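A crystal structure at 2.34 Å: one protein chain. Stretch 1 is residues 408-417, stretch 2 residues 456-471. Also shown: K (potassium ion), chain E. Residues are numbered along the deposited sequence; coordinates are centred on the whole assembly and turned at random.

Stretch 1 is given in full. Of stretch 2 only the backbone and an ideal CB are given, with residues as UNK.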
# COMPACT_ATOMS: atom_id res chain seq x y z
N GLY B 408 15.97 -1.15 -9.49
CA GLY B 408 17.01 -0.17 -9.77
C GLY B 408 16.42 0.95 -10.61
O GLY B 408 15.20 1.07 -10.73
N PHE B 409 17.30 1.76 -11.18
CA PHE B 409 16.88 2.88 -12.02
C PHE B 409 16.87 2.51 -13.50
O PHE B 409 16.15 3.10 -14.29
CB PHE B 409 17.81 4.07 -11.83
CG PHE B 409 17.66 4.75 -10.49
CD1 PHE B 409 16.63 5.66 -10.27
CD2 PHE B 409 18.56 4.48 -9.47
CE1 PHE B 409 16.50 6.30 -9.04
CE2 PHE B 409 18.44 5.12 -8.24
CZ PHE B 409 17.41 6.03 -8.02
N TYR B 410 17.67 1.51 -13.86
CA TYR B 410 17.96 1.22 -15.25
C TYR B 410 16.96 0.22 -15.83
O TYR B 410 17.00 -0.10 -17.02
CB TYR B 410 19.41 0.76 -15.40
CG TYR B 410 20.39 1.83 -14.95
CD1 TYR B 410 20.90 1.83 -13.65
CD2 TYR B 410 20.77 2.85 -15.81
CE1 TYR B 410 21.77 2.81 -13.23
CE2 TYR B 410 21.66 3.85 -15.39
CZ TYR B 410 22.15 3.81 -14.10
OH TYR B 410 23.02 4.78 -13.67
N ASN B 411 16.08 -0.26 -14.96
CA ASN B 411 14.91 -1.06 -15.32
C ASN B 411 13.64 -0.20 -15.37
O ASN B 411 12.53 -0.74 -15.42
CB ASN B 411 14.72 -2.18 -14.30
CG ASN B 411 15.66 -3.35 -14.54
OD1 ASN B 411 15.83 -3.80 -15.68
ND2 ASN B 411 16.23 -3.88 -13.47
N THR B 412 13.81 1.11 -15.34
CA THR B 412 12.71 2.06 -15.54
C THR B 412 12.93 2.82 -16.86
O THR B 412 14.00 2.73 -17.46
CB THR B 412 12.51 3.01 -14.32
OG1 THR B 412 13.56 3.99 -14.28
CG2 THR B 412 12.47 2.23 -12.99
N VAL B 413 11.92 3.56 -17.31
CA VAL B 413 11.96 4.19 -18.64
C VAL B 413 11.86 5.72 -18.61
O VAL B 413 11.69 6.37 -19.65
CB VAL B 413 10.88 3.60 -19.61
CG1 VAL B 413 11.03 2.11 -19.74
CG2 VAL B 413 9.46 3.94 -19.15
N GLY B 414 11.98 6.31 -17.42
CA GLY B 414 11.81 7.74 -17.26
C GLY B 414 10.35 8.15 -17.16
O GLY B 414 9.56 7.49 -16.49
N PHE B 415 9.99 9.24 -17.84
CA PHE B 415 8.68 9.86 -17.68
C PHE B 415 7.97 10.04 -19.02
O PHE B 415 8.60 10.40 -20.02
CB PHE B 415 8.83 11.21 -16.96
CG PHE B 415 7.55 12.01 -16.85
CD1 PHE B 415 6.60 11.69 -15.89
CD2 PHE B 415 7.31 13.08 -17.71
CE1 PHE B 415 5.41 12.43 -15.80
CE2 PHE B 415 6.12 13.82 -17.62
CZ PHE B 415 5.18 13.49 -16.67
N ASN B 416 6.67 9.78 -19.03
CA ASN B 416 5.80 10.22 -20.11
C ASN B 416 4.62 11.01 -19.54
O ASN B 416 4.15 10.71 -18.45
CB ASN B 416 5.34 9.04 -21.00
CG ASN B 416 4.48 8.03 -20.26
OD1 ASN B 416 4.98 7.02 -19.77
ND2 ASN B 416 3.18 8.29 -20.20
N ASP B 417 4.17 12.02 -20.27
CA ASP B 417 3.14 12.92 -19.75
C ASP B 417 1.73 12.35 -19.87
O ASP B 417 0.88 12.66 -19.03
CB ASP B 417 3.23 14.30 -20.41
CG ASP B 417 3.31 14.23 -21.92
OD1 ASP B 417 4.38 14.60 -22.46
OD2 ASP B 417 2.33 13.82 -22.57
N UNK B 456 24.75 11.84 -12.60
CA UNK B 456 24.64 10.94 -13.75
C UNK B 456 23.20 10.49 -13.93
O UNK B 456 22.67 10.53 -15.03
CB UNK B 456 25.56 9.73 -13.58
N UNK B 457 22.57 10.07 -12.83
CA UNK B 457 21.22 9.50 -12.85
C UNK B 457 20.13 10.46 -13.26
O UNK B 457 19.24 10.08 -14.00
CB UNK B 457 20.88 8.94 -11.47
N UNK B 458 20.22 11.71 -12.80
CA UNK B 458 19.20 12.70 -13.14
C UNK B 458 19.13 12.96 -14.66
O UNK B 458 18.04 13.05 -15.22
CB UNK B 458 19.48 14.01 -12.40
N UNK B 459 20.29 13.00 -15.32
CA UNK B 459 20.38 13.22 -16.76
C UNK B 459 19.91 11.98 -17.54
O UNK B 459 19.25 12.11 -18.58
CB UNK B 459 21.82 13.58 -17.15
N UNK B 460 20.24 10.80 -17.02
CA UNK B 460 19.81 9.53 -17.62
C UNK B 460 18.29 9.40 -17.57
O UNK B 460 17.64 9.25 -18.61
CB UNK B 460 20.46 8.35 -16.90
N UNK B 461 17.75 9.51 -16.36
CA UNK B 461 16.31 9.47 -16.10
C UNK B 461 15.50 10.44 -16.96
O UNK B 461 14.40 10.10 -17.42
CB UNK B 461 16.05 9.77 -14.62
N UNK B 462 16.05 11.63 -17.18
CA UNK B 462 15.37 12.68 -17.94
C UNK B 462 15.45 12.45 -19.45
O UNK B 462 14.44 12.58 -20.15
CB UNK B 462 15.97 14.04 -17.60
N UNK B 463 16.63 12.08 -19.94
CA UNK B 463 16.90 12.17 -21.37
C UNK B 463 17.37 10.86 -22.01
O UNK B 463 16.78 10.40 -22.99
CB UNK B 463 17.95 13.25 -21.61
N UNK B 464 18.44 10.27 -21.47
CA UNK B 464 19.10 9.12 -22.10
C UNK B 464 18.31 7.82 -22.00
O UNK B 464 18.22 7.07 -22.97
CB UNK B 464 20.48 8.91 -21.47
N UNK B 465 17.76 7.56 -20.81
CA UNK B 465 16.96 6.36 -20.55
C UNK B 465 15.60 6.29 -21.27
O UNK B 465 15.26 5.21 -21.76
CB UNK B 465 16.72 6.25 -19.04
N UNK B 466 14.82 7.40 -21.33
CA UNK B 466 13.64 7.39 -22.24
C UNK B 466 13.98 7.15 -23.72
O UNK B 466 13.22 6.48 -24.42
CB UNK B 466 12.90 8.72 -22.12
N UNK B 467 15.10 7.69 -24.18
CA UNK B 467 15.57 7.48 -25.54
C UNK B 467 15.96 6.03 -25.85
O UNK B 467 15.51 5.48 -26.85
CB UNK B 467 16.77 8.39 -25.80
N UNK B 468 16.78 5.42 -25.00
CA UNK B 468 17.18 4.02 -25.19
C UNK B 468 15.99 3.07 -25.19
O UNK B 468 15.87 2.23 -26.08
CB UNK B 468 18.16 3.60 -24.10
N UNK B 469 15.11 3.25 -24.20
CA UNK B 469 13.97 2.35 -23.98
C UNK B 469 12.96 2.38 -25.11
O UNK B 469 12.40 1.34 -25.47
CB UNK B 469 13.27 2.71 -22.67
N UNK B 470 12.75 3.57 -25.68
CA UNK B 470 11.81 3.75 -26.78
C UNK B 470 12.50 3.80 -28.14
O UNK B 470 11.91 4.26 -29.11
CB UNK B 470 11.00 5.03 -26.57
N UNK B 471 13.75 3.34 -28.19
CA UNK B 471 14.54 3.21 -29.43
C UNK B 471 14.53 4.49 -30.29
O UNK B 471 14.38 4.45 -31.51
CB UNK B 471 14.00 2.04 -30.26
K K E . 14.53 -5.77 -17.00

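Stretch 2 is helical from 456 to 469 and packs against an irregular segment. No direct hydrogen bond joins the two stretches; the contacts are largely apolar, with two waters bridging.

Position 456 points sideways with nothing of stretch 1 within 5.5 Å of its CB; many residues would suit, and it is Glu456. At 457 the CB points toward the rings of Phe409 and Tyr410, 5.4 Å from Phe409 CG and 5.2 Å from Tyr410 OH. A branched aliphatic or methionine could fill this gap. Leu457 does so: its CD1 lies 3.6 Å from Phe409 CD2, in an off-centre CH-pi contact, and its CD2 lies 3.7 Å from Tyr410 CZ.

Positions 458 and 459 are out of reach and leave the choice open; they are Ile458 and Val459. The ideal CB of 460 points toward stretch 1 and lies 4.9 Å from Tyr410 CE2, where a short polar or apolar group could fit beside the ring. Asp460 places OD2 at the ring edge, 3.8 Å from Tyr410 CE2.

At 461 the CB points sideways, 5.4 Å from Gly414 CA, and a medium aliphatic could bend back toward Phe409. Leu461 brings CD1 to 4.0 Å from Phe409 CD1. Its carbonyl O sits 3.5 Å from Gly414 CA, and a water links that O (2.6 Å) to Phe415 N (3.0 Å, weak).

The helix widens into a pi-type turn at 460-464. Stretch 1 sets no limit at 462, 463 and 464, where polar or long chains suit as well as any; they are Thr462, Tyr463 and Asn464. Position 465 points toward stretch 1, its CB 4.7 Å from Thr412 O, and favours an apolar chain of moderate length. Leu465 sets CD2 3.7 Å from Phe409 O and 4.0 Å from Tyr410 CD2.

At 466 the N has no bond to the turn before and phi is -59°, both compatible with proline, though small residues could also fit. Pro466 makes a CA-H...O contact, CA to Val413 O, at 3.4 Å. A CB on Gly414 would clash with Pro466 CG.

Positions 467 and 468 are equally unrestricted and are Lys467 and Lys468. At 469 the CB is already 3.7 Å from Val413 CG1, which favours a small residue; Ala469 CB lies 3.8 Å from Val413 CG1.

The CB of 470 is sideways, but a long or aromatic chain could reach Val413 and Asn416. Tyr470 places CE1 4.1 Å from Val413 CB, while a water bridges its OH and Asn416 OD1, 2.6 Å from each. Position 471 is out of reach; its positive phi is easiest for glycine or asparagine, though others can adopt it, as Lys471 does.

Stretch 2 (456-471) ELIVDLTYNLPKKAYK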
# COMPACT_ATOMS: atom_id res chain seq x y z
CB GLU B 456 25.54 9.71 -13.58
CG GLU B 456 26.98 9.91 -13.99
CD GLU B 456 27.79 8.61 -13.93
OE1 GLU B 456 27.30 7.57 -14.42
OE2 GLU B 456 28.92 8.64 -13.39
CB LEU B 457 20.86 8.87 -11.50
CG LEU B 457 21.28 7.40 -11.44
CD1 LEU B 457 21.24 6.87 -10.04
CD2 LEU B 457 20.41 6.58 -12.36
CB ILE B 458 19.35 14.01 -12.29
CG1 ILE B 458 18.09 14.87 -12.36
CG2 ILE B 458 20.59 14.81 -12.67
CD1 ILE B 458 16.94 14.35 -11.58
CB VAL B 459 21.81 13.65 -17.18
CG1 VAL B 459 21.89 13.97 -18.68
CG2 VAL B 459 22.24 14.87 -16.38
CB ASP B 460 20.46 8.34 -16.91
CG ASP B 460 21.81 7.97 -17.48
OD1 ASP B 460 22.14 8.42 -18.61
OD2 ASP B 460 22.56 7.22 -16.81
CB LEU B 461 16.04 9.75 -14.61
CG LEU B 461 15.87 8.61 -13.59
CD1 LEU B 461 16.77 7.41 -13.83
CD2 LEU B 461 16.05 9.14 -12.16
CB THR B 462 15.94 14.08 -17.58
OG1 THR B 462 15.76 14.32 -16.18
CG2 THR B 462 15.25 15.18 -18.36
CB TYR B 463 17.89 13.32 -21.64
CG TYR B 463 18.08 13.70 -23.09
CD1 TYR B 463 17.26 14.65 -23.70
CD2 TYR B 463 19.11 13.13 -23.86
CE1 TYR B 463 17.45 15.00 -25.04
CE2 TYR B 463 19.29 13.47 -25.19
CZ TYR B 463 18.46 14.40 -25.77
OH TYR B 463 18.66 14.73 -27.09
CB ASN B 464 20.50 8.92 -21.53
CG ASN B 464 21.36 10.15 -21.66
OD1 ASN B 464 21.63 10.62 -22.76
ND2 ASN B 464 21.82 10.67 -20.52
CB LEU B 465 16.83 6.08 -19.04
CG LEU B 465 17.80 5.09 -18.37
CD1 LEU B 465 19.26 5.21 -18.83
CD2 LEU B 465 17.70 5.22 -16.86
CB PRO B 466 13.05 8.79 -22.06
CG PRO B 466 13.52 9.25 -20.73
CD PRO B 466 14.89 8.66 -20.57
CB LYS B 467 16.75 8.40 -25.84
CG LYS B 467 16.39 9.71 -26.47
CD LYS B 467 17.65 10.46 -26.85
CE LYS B 467 17.39 11.40 -27.99
NZ LYS B 467 18.65 11.99 -28.52
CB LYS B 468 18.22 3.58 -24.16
CG LYS B 468 19.65 3.72 -24.66
CD LYS B 468 20.67 3.12 -23.69
CE LYS B 468 22.09 3.37 -24.20
NZ LYS B 468 23.14 2.95 -23.23
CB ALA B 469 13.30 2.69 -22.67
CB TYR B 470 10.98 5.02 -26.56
CG TYR B 470 9.95 4.86 -25.49
CD1 TYR B 470 10.24 5.18 -24.16
CD2 TYR B 470 8.68 4.36 -25.78
CE1 TYR B 470 9.28 5.00 -23.17
CE2 TYR B 470 7.72 4.19 -24.80
CZ TYR B 470 8.03 4.51 -23.49
OH TYR B 470 7.08 4.35 -22.52
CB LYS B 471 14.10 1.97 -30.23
CG LYS B 471 14.21 0.65 -29.45
CD LYS B 471 13.61 -0.51 -30.24
CE LYS B 471 13.77 -1.83 -29.50
NZ LYS B 471 13.35 -3.00 -30.34
O HOH W 1 12.17 11.35 -18.00
O HOH W 2 7.21 6.21 -20.71
O HOH W 3 15.76 -4.83 -19.11
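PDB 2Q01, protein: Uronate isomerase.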